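Local coordinates for centromeric protein-C, isoform A (Drosophila melanogaster, PDB 6O2K) that probably acts as a chromatin-protein adaptor at the centromere and kinetochore, here represented by its dimeric cupin domain, at residues R68-P71 with Y72-R75. Numbering follows the deposited sequence.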
loop_
_atom_site.group_PDB
_atom_site.type_symbol
_atom_site.label_atom_id
_atom_site.label_comp_id
_atom_site.label_asym_id
_atom_site.label_seq_id
_atom_site.Cartn_x
_atom_site.Cartn_y
_atom_site.Cartn_z
ATOM N N ARG B 68 -12.170 -5.550 -0.837
ATOM C CA ARG B 68 -12.463 -6.507 0.220
ATOM C C ARG B 68 -13.315 -7.615 -0.385
ATOM O O ARG B 68 -14.407 -7.347 -0.927
ATOM C CB ARG B 68 -13.199 -5.837 1.389
ATOM C CG ARG B 68 -13.583 -6.790 2.508
ATOM C CD ARG B 68 -14.748 -6.239 3.330
ATOM N NE ARG B 68 -14.304 -5.261 4.316
ATOM C CZ ARG B 68 -15.060 -4.278 4.790
ATOM N NH1 ARG B 68 -14.567 -3.449 5.692
ATOM N NH2 ARG B 68 -16.307 -4.118 4.362
ATOM N N PHE B 69 -12.801 -8.844 -0.303
ATOM C CA PHE B 69 -13.416 -10.023 -0.891
ATOM C C PHE B 69 -13.939 -10.925 0.211
ATOM O O PHE B 69 -13.210 -11.266 1.152
ATOM C CB PHE B 69 -12.429 -10.837 -1.731
ATOM C CG PHE B 69 -12.128 -10.260 -3.085
ATOM C CD1 PHE B 69 -11.414 -9.081 -3.202
ATOM C CD2 PHE B 69 -12.524 -10.926 -4.242
ATOM C CE1 PHE B 69 -11.093 -8.563 -4.454
ATOM C CE2 PHE B 69 -12.216 -10.416 -5.504
ATOM C CZ PHE B 69 -11.509 -9.221 -5.603
ATOM N N LYS B 70 -15.180 -11.352 0.048
ATOM C CA LYS B 70 -15.771 -12.345 0.896
ATOM C C LYS B 70 -15.092 -13.691 0.654
ATOM O O LYS B 70 -14.389 -13.862 -0.342
ATOM C CB LYS B 70 -17.259 -12.428 0.601
ATOM C CG LYS B 70 -17.938 -11.152 0.864
ATOM C CD LYS B 70 -17.775 -10.955 2.326
ATOM C CE LYS B 70 -18.502 -9.704 2.715
ATOM N NZ LYS B 70 -18.293 -9.542 4.158
ATOM N N PRO B 71 -15.286 -14.674 1.534
ATOM C CA PRO B 71 -14.644 -15.979 1.322
ATOM C C PRO B 71 -14.949 -16.549 -0.054
ATOM O O PRO B 71 -16.106 -16.644 -0.462
ATOM C CB PRO B 71 -15.240 -16.852 2.431
ATOM C CG PRO B 71 -15.571 -15.913 3.507
ATOM C CD PRO B 71 -15.973 -14.616 2.841
ATOM N N TYR B 72 -13.887 -16.896 -0.785
ATOM C CA TYR B 72 -13.947 -17.510 -2.110
ATOM C C TYR B 72 -14.656 -16.645 -3.146
ATOM O O TYR B 72 -14.991 -17.140 -4.229
ATOM C CB TYR B 72 -14.621 -18.888 -2.068
ATOM C CG TYR B 72 -13.881 -19.930 -1.264
ATOM C CD1 TYR B 72 -12.548 -20.219 -1.518
ATOM C CD2 TYR B 72 -14.527 -20.640 -0.259
ATOM C CE1 TYR B 72 -11.877 -21.182 -0.792
ATOM C CE2 TYR B 72 -13.864 -21.600 0.475
ATOM C CZ TYR B 72 -12.538 -21.869 0.201
ATOM O OH TYR B 72 -11.871 -22.828 0.931
ATOM N N GLN B 73 -14.901 -15.374 -2.849
ATOM C CA GLN B 73 -15.617 -14.519 -3.779
ATOM C C GLN B 73 -14.779 -14.242 -5.023
ATOM O O GLN B 73 -13.550 -14.114 -4.953
ATOM C CB GLN B 73 -16.004 -13.210 -3.100
ATOM C CG GLN B 73 -16.928 -12.358 -3.942
ATOM C CD GLN B 73 -17.448 -11.160 -3.188
ATOM O OE1 GLN B 73 -16.803 -10.667 -2.263
ATOM N NE2 GLN B 73 -18.625 -10.681 -3.576
ATOM N N LYS B 74 -15.459 -14.147 -6.168
ATOM C CA LYS B 74 -14.843 -13.819 -7.447
ATOM C C LYS B 74 -15.208 -12.401 -7.859
ATOM O O LYS B 74 -16.362 -11.976 -7.704
ATOM C CB LYS B 74 -15.306 -14.767 -8.554
ATOM C CG LYS B 74 -15.116 -16.245 -8.304
ATOM C CD LYS B 74 -15.724 -17.038 -9.471
ATOM C CE LYS B 74 -15.332 -18.508 -9.443
ATOM N NZ LYS B 74 -15.995 -19.278 -10.528
ATOM N N ARG B 75 -14.228 -11.679 -8.395
ATOM C CA ARG B 75 -14.465 -10.469 -9.170
ATOM C C ARG B 75 -14.383 -10.838 -10.640
ATOM O O ARG B 75 -13.357 -11.358 -11.089
ATOM C CB ARG B 75 -13.444 -9.378 -8.845
ATOM C CG ARG B 75 -13.704 -8.041 -9.561
ATOM C CD ARG B 75 -12.654 -7.025 -9.135
ATOM N NE ARG B 75 -12.884 -5.660 -9.631
ATOM C CZ ARG B 75 -12.148 -5.070 -10.572
ATOM N NH1 ARG B 75 -11.163 -5.727 -11.156
ATOM N NH2 ARG B 75 -12.396 -3.820 -10.933
HETATM O O HOH W 1 -16.824 -8.398 -0.640
#
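The ring of Phe69 has the carbonyl oxygen of Gln73 at one edge, near its plane, with Phe69 CD2 3.4 Å from Gln73 O. Further round the ring, Phe69 CE2 lies 3.7 Å from Arg75 CB, which approaches obliquely; with CG beside its own backbone N and anti to the carbonyl carbon (chi1 -77°), the Phe69 ring is directed at the start of strand 74-79. The ring also meets Phe94 edge-to-face. While Arg75 CB packs on the ring, the extended chain carries the guanidinium away to the hydroxyls of Tyr53 and Tyr125.

The backbone between Lys70 and Gln73 is a type II beta turn with Pro71 and Tyr72 at its corners, carrying the chain from strand 64-69 in one sheet of the cupin beta-barrel to strand 74-79 in the other. It is closed by the Gln73 N-H to Lys70 O hydrogen bond at 3.0 Å; the same oxygen also takes Asn129 ND2. Tyr72, with phi of 60°, occupies the left-handed corner, and its side chain and that of Pro71 both touch Asp132. The extended side chain of Gln73 reaches back across the turn: OE1 accepts the backbone N-H of Lys70, 2.9 Å from Lys70 N, nearly straight at hydrogen, with the donor tilted 23° from the carbonyl plane. A water hydrogen-bonds to both this OE1 and Arg68 O, bridging the two. The other end of the amide is fixed as well, since NE2 bonds to Gly50 O. Lys70 CB and CG lie alongside the Gln73 amide, Lys70 CG 3.4 Å from Gln73 OE1, and the lysine chain then leads away.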